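Local coordinates for Glyoxalase/bleomycin resistance protein/dioxygenase (PDB 2RK9), which is a glyoxalase/bleomycin resistance/dioxygenase superfamily member that probably binds a small molecule or catalyses a reaction, its precise function not being shown by the structure alone, at the interface of chains A and B. Sequence-based numbering; all coordinates share one arbitrary frame. Chains: chain A/B, Glyoxalase/bleomycin resistance protein/dioxygenase.

Contact 1: the interface of chains A and B. Residues chain A 77, 79, 124, 130, 132; chain B 11, 23, 27, 50.
A:Phe130 and B:Phe23 meet at the apolar centre, their side chains crossing at about a right angle. The tip of A:Phe130 comes into the plane of the B:Phe23 ring at its edge, with CZ of A:Phe130 3.9 Å from CZ of B:Phe23. Flat, rigid rings suit this place because each can offer an edge to one neighbour and a face to another: A:Phe130 has CD2 of A:Phe77 above one face, while CD1 of B:Leu27 lies over a face of B:Phe23. Leucine brings two methyls. CD2 of B:Leu11 touches CZ of A:Phe77 at 3.8 Å, and its CD1 branch turns toward CZ of A:Phe130. On one flank, CD1 of B:Leu27 packs 3.9 Å from CZ of A:Phe132. On the opposite flank, CB of B:Val50 meets CH2 of A:Trp79 at 3.8 Å. Farther out, the methyl CG2 of A:Thr124 sits above the rim of the B:Phe23 ring, beside CE1 (4.0 Å) and CZ. Threonine suits this spot: with chi1 at 77° its hydroxyl OG1, between backbone N and carbonyl carbon, points away from the ring, probably toward the rim. The patch packs strands 75-80 and 129-134 of chain A against helix 16-26 and neighbouring strands of chain B, and probably helps hold the two chains together.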
# COMPACT_ATOMS: atom_id res chain seq x y z
N PHE A 77 6.11 -0.68 2.21
CA PHE A 77 5.51 -1.56 1.23
C PHE A 77 6.27 -2.87 1.05
O PHE A 77 7.31 -2.89 0.39
CB PHE A 77 5.43 -0.85 -0.12
CG PHE A 77 4.55 0.37 -0.12
CD1 PHE A 77 3.17 0.23 -0.13
CD2 PHE A 77 5.10 1.64 -0.12
CE1 PHE A 77 2.35 1.35 -0.13
CE2 PHE A 77 4.28 2.77 -0.12
CZ PHE A 77 2.90 2.62 -0.13
N TRP A 79 6.95 -5.67 -0.86
CA TRP A 79 6.66 -5.99 -2.25
C TRP A 79 7.30 -7.27 -2.81
O TRP A 79 8.52 -7.35 -2.96
CB TRP A 79 7.10 -4.78 -3.08
CG TRP A 79 6.65 -4.74 -4.50
CD1 TRP A 79 7.05 -5.57 -5.50
CD2 TRP A 79 5.75 -3.79 -5.08
NE1 TRP A 79 6.46 -5.19 -6.69
CE2 TRP A 79 5.66 -4.11 -6.46
CE3 TRP A 79 5.02 -2.71 -4.59
CZ2 TRP A 79 4.86 -3.38 -7.34
CZ3 TRP A 79 4.22 -1.98 -5.46
CH2 TRP A 79 4.15 -2.32 -6.83
N THR A 124 12.16 5.99 -2.46
CA THR A 124 11.96 6.70 -3.71
C THR A 124 12.21 8.19 -3.51
O THR A 124 12.34 8.67 -2.38
CB THR A 124 10.54 6.50 -4.28
OG1 THR A 124 9.60 7.31 -3.55
CG2 THR A 124 10.14 5.03 -4.18
N PHE A 130 10.14 1.08 0.14
CA PHE A 130 9.75 -0.21 -0.42
C PHE A 130 10.68 -1.30 0.08
O PHE A 130 11.90 -1.15 0.07
CB PHE A 130 9.80 -0.16 -1.95
CG PHE A 130 8.62 0.52 -2.58
CD1 PHE A 130 7.64 -0.22 -3.24
CD2 PHE A 130 8.47 1.90 -2.51
CE1 PHE A 130 6.53 0.40 -3.82
CE2 PHE A 130 7.36 2.53 -3.09
CZ PHE A 130 6.39 1.78 -3.74
N PHE A 132 11.51 -4.82 -0.96
CA PHE A 132 11.38 -5.86 -1.97
C PHE A 132 11.77 -7.19 -1.34
O PHE A 132 12.84 -7.32 -0.74
CB PHE A 132 12.25 -5.52 -3.18
CG PHE A 132 11.77 -4.29 -3.93
CD1 PHE A 132 10.54 -4.30 -4.58
CD2 PHE A 132 12.51 -3.11 -3.90
CE1 PHE A 132 10.04 -3.14 -5.19
CE2 PHE A 132 12.02 -1.95 -4.50
CZ PHE A 132 10.79 -1.97 -5.14
N LEU B 11 0.20 6.73 -5.05
CA LEU B 11 1.15 7.63 -4.41
C LEU B 11 1.21 9.03 -5.02
O LEU B 11 1.31 9.18 -6.23
CB LEU B 11 2.56 7.02 -4.51
CG LEU B 11 2.69 5.54 -4.18
CD1 LEU B 11 4.13 5.10 -4.44
CD2 LEU B 11 2.29 5.28 -2.73
N PHE B 23 10.72 4.72 -11.07
CA PHE B 23 10.10 3.41 -11.10
C PHE B 23 10.45 2.62 -12.35
O PHE B 23 10.73 1.43 -12.28
CB PHE B 23 8.59 3.53 -10.96
CG PHE B 23 8.12 3.66 -9.55
CD1 PHE B 23 8.32 4.85 -8.84
CD2 PHE B 23 7.54 2.59 -8.90
CE1 PHE B 23 7.94 4.96 -7.51
CE2 PHE B 23 7.15 2.68 -7.57
CZ PHE B 23 7.36 3.87 -6.87
N LEU B 27 13.79 0.90 -10.99
CA LEU B 27 13.14 -0.32 -10.50
C LEU B 27 12.65 -1.29 -11.57
O LEU B 27 12.32 -2.44 -11.27
CB LEU B 27 11.99 0.05 -9.57
CG LEU B 27 12.38 0.89 -8.34
CD1 LEU B 27 11.15 1.14 -7.48
CD2 LEU B 27 13.45 0.16 -7.54
N VAL B 50 0.97 -0.41 -9.00
CA VAL B 50 1.09 0.80 -8.21
C VAL B 50 0.66 1.98 -9.09
O VAL B 50 0.87 1.97 -10.30
CB VAL B 50 2.56 1.06 -7.74
CG1 VAL B 50 3.47 1.22 -8.93
CG2 VAL B 50 2.64 2.34 -6.89

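Contact 2: the interface of chains A and B. Residues chain A 5-7, 79-80; chain B 29, 45, 48-50.
B:Val48 lays its CG1 methyl over one face of A:Trp79, 3.5 Å from the centroid of the six-membered ring, a CH-pi contact that also extends over the five-membered ring. CG1 stands anti to the backbone N (chi1 -170°), while the other branch, CG2, turns to A:Leu5 and lies 3.6 Å from its CB. A forked valine suits this slot, since one methyl can press on the indole while the other packs against the leucine. B:Phe29 arrives from the opposite face, tip to tip with the tryptophan, and points its edge at the indole face near the rim; CE2 of B:Phe29 is 3.4 Å from CZ2 of A:Trp79, and the ring planes are 56° apart. The indole is therefore held between chain B groups on both faces, and CB of B:Leu45 in turn backs the centre of the B:Phe29 ring. In contrast to this closely packed six-membered ring, the polar side at NE1 is bridged by water. NE1 of A:Trp79 is paired with water 1 at 3.1 Å, and this water also bonds the backbone oxygens O of A:Asp80 at 2.7 Å and O of B:Leu45 at 2.8 Å, linking the chains. Beyond it, the backbone amide N of A:Arg6 donates to carboxylate OD2 of A:Asp80 at 3.1 Å on the anti side, tilted 23° out of the carboxylate plane. The site lies where the end of strand 75-80 and the approach to strand 7-13 of chain A meet the turn between strands 40-45 and 48-53 of chain B, with loop residue B:Phe29.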
# COMPACT_ATOMS: atom_id res chain seq x y z
N LEU A 5 2.13 -13.05 -6.56
CA LEU A 5 2.95 -11.92 -6.13
C LEU A 5 1.99 -10.82 -5.67
O LEU A 5 0.99 -10.54 -6.33
CB LEU A 5 3.79 -11.41 -7.29
CG LEU A 5 4.83 -12.35 -7.91
CD1 LEU A 5 5.40 -11.70 -9.16
CD2 LEU A 5 5.94 -12.65 -6.91
N ARG A 6 2.30 -10.19 -4.54
CA ARG A 6 1.46 -9.14 -3.99
C ARG A 6 2.32 -8.12 -3.28
O ARG A 6 3.50 -8.35 -3.03
CB ARG A 6 0.51 -9.72 -2.93
CG ARG A 6 -0.37 -10.87 -3.38
CD ARG A 6 -1.57 -10.36 -4.14
NE ARG A 6 -2.57 -11.39 -4.37
CZ ARG A 6 -2.44 -12.40 -5.23
NH1 ARG A 6 -1.32 -12.52 -5.94
NH2 ARG A 6 -3.43 -13.27 -5.38
N VAL A 7 1.71 -6.99 -2.95
CA VAL A 7 2.38 -5.98 -2.16
C VAL A 7 1.54 -5.97 -0.90
O VAL A 7 0.31 -5.90 -0.97
CB VAL A 7 2.38 -4.56 -2.81
CG1 VAL A 7 0.97 -4.15 -3.19
CG2 VAL A 7 2.97 -3.55 -1.81
N TRP A 79 6.95 -5.67 -0.86
CA TRP A 79 6.66 -5.99 -2.25
C TRP A 79 7.30 -7.27 -2.81
O TRP A 79 8.52 -7.35 -2.96
CB TRP A 79 7.10 -4.78 -3.08
CG TRP A 79 6.65 -4.74 -4.50
CD1 TRP A 79 7.05 -5.57 -5.50
CD2 TRP A 79 5.75 -3.79 -5.08
NE1 TRP A 79 6.46 -5.19 -6.69
CE2 TRP A 79 5.66 -4.11 -6.46
CE3 TRP A 79 5.02 -2.71 -4.59
CZ2 TRP A 79 4.86 -3.38 -7.34
CZ3 TRP A 79 4.22 -1.98 -5.46
CH2 TRP A 79 4.15 -2.32 -6.83
N ASP A 80 6.47 -8.26 -3.14
CA ASP A 80 6.96 -9.53 -3.69
C ASP A 80 7.57 -9.37 -5.08
O ASP A 80 6.95 -8.77 -5.97
CB ASP A 80 5.84 -10.57 -3.80
CG ASP A 80 5.31 -11.04 -2.45
OD1 ASP A 80 6.07 -11.05 -1.46
OD2 ASP A 80 4.13 -11.44 -2.41
N PHE B 29 9.87 -1.00 -13.50
CA PHE B 29 8.42 -1.12 -13.64
C PHE B 29 8.05 -0.82 -15.08
O PHE B 29 8.85 -0.24 -15.82
CB PHE B 29 7.69 -0.13 -12.73
CG PHE B 29 7.60 -0.57 -11.29
CD1 PHE B 29 8.75 -0.83 -10.56
CD2 PHE B 29 6.37 -0.69 -10.67
CE1 PHE B 29 8.67 -1.21 -9.22
CE2 PHE B 29 6.27 -1.07 -9.34
CZ PHE B 29 7.43 -1.33 -8.61
N LEU B 45 4.94 -4.27 -11.85
CA LEU B 45 6.22 -4.96 -11.82
C LEU B 45 5.82 -6.42 -11.70
O LEU B 45 5.49 -6.89 -10.62
CB LEU B 45 7.06 -4.55 -10.61
CG LEU B 45 8.49 -5.12 -10.59
CD1 LEU B 45 9.36 -4.35 -11.57
CD2 LEU B 45 9.10 -4.99 -9.21
N VAL B 48 2.34 -6.91 -10.01
CA VAL B 48 2.06 -6.15 -8.80
C VAL B 48 1.95 -4.70 -9.26
O VAL B 48 2.90 -4.14 -9.79
CB VAL B 48 3.20 -6.32 -7.78
CG1 VAL B 48 2.77 -5.73 -6.45
CG2 VAL B 48 3.53 -7.79 -7.62
N ASP B 49 0.78 -4.10 -9.03
CA ASP B 49 0.53 -2.74 -9.49
C ASP B 49 0.67 -1.60 -8.48
O ASP B 49 0.50 -1.79 -7.27
CB ASP B 49 -0.87 -2.66 -10.11
CG ASP B 49 -1.12 -3.73 -11.17
OD1 ASP B 49 -0.14 -4.25 -11.76
OD2 ASP B 49 -2.30 -4.02 -11.43
N VAL B 50 0.97 -0.41 -9.00
CA VAL B 50 1.09 0.80 -8.21
C VAL B 50 0.66 1.98 -9.09
O VAL B 50 0.87 1.97 -10.30
CB VAL B 50 2.56 1.06 -7.74
CG1 VAL B 50 3.47 1.22 -8.93
CG2 VAL B 50 2.64 2.34 -6.89
O HOH W 1 7.04 -7.71 -8.48

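Contact 3: the interface of chains A and B. Residues chain A 7, 9, 75, 77, 130; chain B 7, 9, 11, 75, 77.
The backbone oxygen O of B:Val7 faces methyl CG1 of A:Val7 at 3.7 Å, a van der Waals touch, and the nitrogens and oxygens of the two chains lie too far apart here to bond one another. Among these residues the seam rests on apolar packing. CG1 of A:Val7 and of B:Val7 sits between the backbone N and the carbonyl carbon (chi1 52° in A:Val7), which directs that branch across to the partner's strand. There it meets a proline tip to tip: CG1 of B:Val7 is 4.1 Å from CD of A:Pro9. Proline suits the site because its compact ring offers CB, CG and CD as a ready-made apolar surface without a side-chain polar group. A:Phe77 and B:Pro9 slide past each other in opposite directions, with CE1 of A:Phe77 3.6 Å from CG of B:Pro9. The twin contact, CE1 of B:Phe77 to CG of A:Pro9, measures 3.7 Å. Each phenylalanine is steadied from within its own chain, where CG1 of A:Val75 lies above one face of A:Phe77 and CG1 of B:Val75 does the same for B:Phe77. Those beta-branched valines also reach across, CG1 of A:Val75 lying 4.1 Å from CZ of B:Phe77. At the middle of this near-symmetric set the two phenylalanines touch through like atoms, CE1 of A:Phe77 being 3.8 Å from CE1 of B:Phe77.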
# COMPACT_ATOMS: atom_id res chain seq x y z
N VAL A 7 1.71 -6.99 -2.95
CA VAL A 7 2.38 -5.98 -2.16
C VAL A 7 1.54 -5.97 -0.90
O VAL A 7 0.31 -5.90 -0.97
CB VAL A 7 2.38 -4.56 -2.81
CG1 VAL A 7 0.97 -4.15 -3.19
CG2 VAL A 7 2.97 -3.55 -1.81
N PRO A 9 1.07 -3.89 2.46
CA PRO A 9 1.51 -2.72 3.23
C PRO A 9 1.67 -3.06 4.70
O PRO A 9 0.91 -3.83 5.26
CB PRO A 9 0.37 -1.72 3.01
CG PRO A 9 -0.25 -2.16 1.70
CD PRO A 9 -0.24 -3.66 1.83
N VAL A 75 4.44 3.91 6.61
CA VAL A 75 4.15 2.83 5.68
C VAL A 75 5.40 2.21 5.10
O VAL A 75 6.32 2.91 4.74
CB VAL A 75 3.33 3.32 4.48
CG1 VAL A 75 3.05 2.15 3.53
CG2 VAL A 75 2.05 3.96 4.96
N PHE A 77 6.11 -0.68 2.21
CA PHE A 77 5.51 -1.56 1.23
C PHE A 77 6.27 -2.87 1.05
O PHE A 77 7.31 -2.89 0.39
CB PHE A 77 5.43 -0.85 -0.12
CG PHE A 77 4.55 0.37 -0.12
CD1 PHE A 77 3.17 0.23 -0.13
CD2 PHE A 77 5.10 1.64 -0.12
CE1 PHE A 77 2.35 1.35 -0.13
CE2 PHE A 77 4.28 2.77 -0.12
CZ PHE A 77 2.90 2.62 -0.13
N PHE A 130 10.14 1.08 0.14
CA PHE A 130 9.75 -0.21 -0.42
C PHE A 130 10.68 -1.30 0.08
O PHE A 130 11.90 -1.15 0.07
CB PHE A 130 9.80 -0.16 -1.95
CG PHE A 130 8.62 0.52 -2.58
CD1 PHE A 130 7.64 -0.22 -3.24
CD2 PHE A 130 8.47 1.90 -2.51
CE1 PHE A 130 6.53 0.40 -3.82
CE2 PHE A 130 7.36 2.53 -3.09
CZ PHE A 130 6.39 1.78 -3.74
N VAL B 7 -4.80 -4.82 -3.40
CA VAL B 7 -4.75 -3.47 -2.87
C VAL B 7 -3.70 -2.81 -3.76
O VAL B 7 -2.60 -3.35 -3.92
CB VAL B 7 -4.29 -3.38 -1.39
CG1 VAL B 7 -2.95 -4.08 -1.18
CG2 VAL B 7 -4.17 -1.91 -0.99
N PRO B 9 -1.68 0.64 -4.13
CA PRO B 9 -1.37 1.94 -3.54
C PRO B 9 -1.31 3.02 -4.59
O PRO B 9 -0.81 2.80 -5.69
CB PRO B 9 -0.01 1.71 -2.89
CG PRO B 9 0.02 0.23 -2.64
CD PRO B 9 -0.58 -0.31 -3.91
N LEU B 11 0.20 6.73 -5.05
CA LEU B 11 1.15 7.63 -4.41
C LEU B 11 1.21 9.03 -5.02
O LEU B 11 1.31 9.18 -6.23
CB LEU B 11 2.56 7.02 -4.51
CG LEU B 11 2.69 5.54 -4.18
CD1 LEU B 11 4.13 5.10 -4.44
CD2 LEU B 11 2.29 5.28 -2.73
N VAL B 75 -0.44 8.89 0.48
CA VAL B 75 -0.85 7.54 0.08
C VAL B 75 -2.35 7.28 0.21
O VAL B 75 -2.99 7.65 1.20
CB VAL B 75 -0.12 6.46 0.90
CG1 VAL B 75 -0.38 5.09 0.29
CG2 VAL B 75 1.35 6.74 0.94
N PHE B 77 -4.79 3.92 -0.41
CA PHE B 77 -4.81 2.49 -0.69
C PHE B 77 -6.09 2.10 -1.43
O PHE B 77 -7.16 2.08 -0.83
CB PHE B 77 -4.73 1.69 0.61
CG PHE B 77 -3.44 1.88 1.36
CD1 PHE B 77 -2.27 1.25 0.93
CD2 PHE B 77 -3.38 2.68 2.50
CE1 PHE B 77 -1.06 1.43 1.61
CE2 PHE B 77 -2.18 2.86 3.19
CZ PHE B 77 -1.02 2.23 2.74

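Contact 1 lies about 8 Å from both contact 2 and contact 3, measured between the centres of their C-alpha atoms, and contacts 2 and 3 are about 10 Å apart. A:Trp79 and B:Val50 join contacts 1 and 2; A:Phe77, A:Phe130 and B:Leu11 join contacts 1 and 3; A:Val7 joins contacts 2 and 3. Through these shared residues they probably form one continuous, largely apolar surface. Because the interface is two-fold symmetric, contacts 1 and 2 recur with the chains exchanged, while contact 3 already holds both members of most twin pairs and so lies about the two-fold. Such continuity suits a stable dimer, though the structure alone does not prove it in solution.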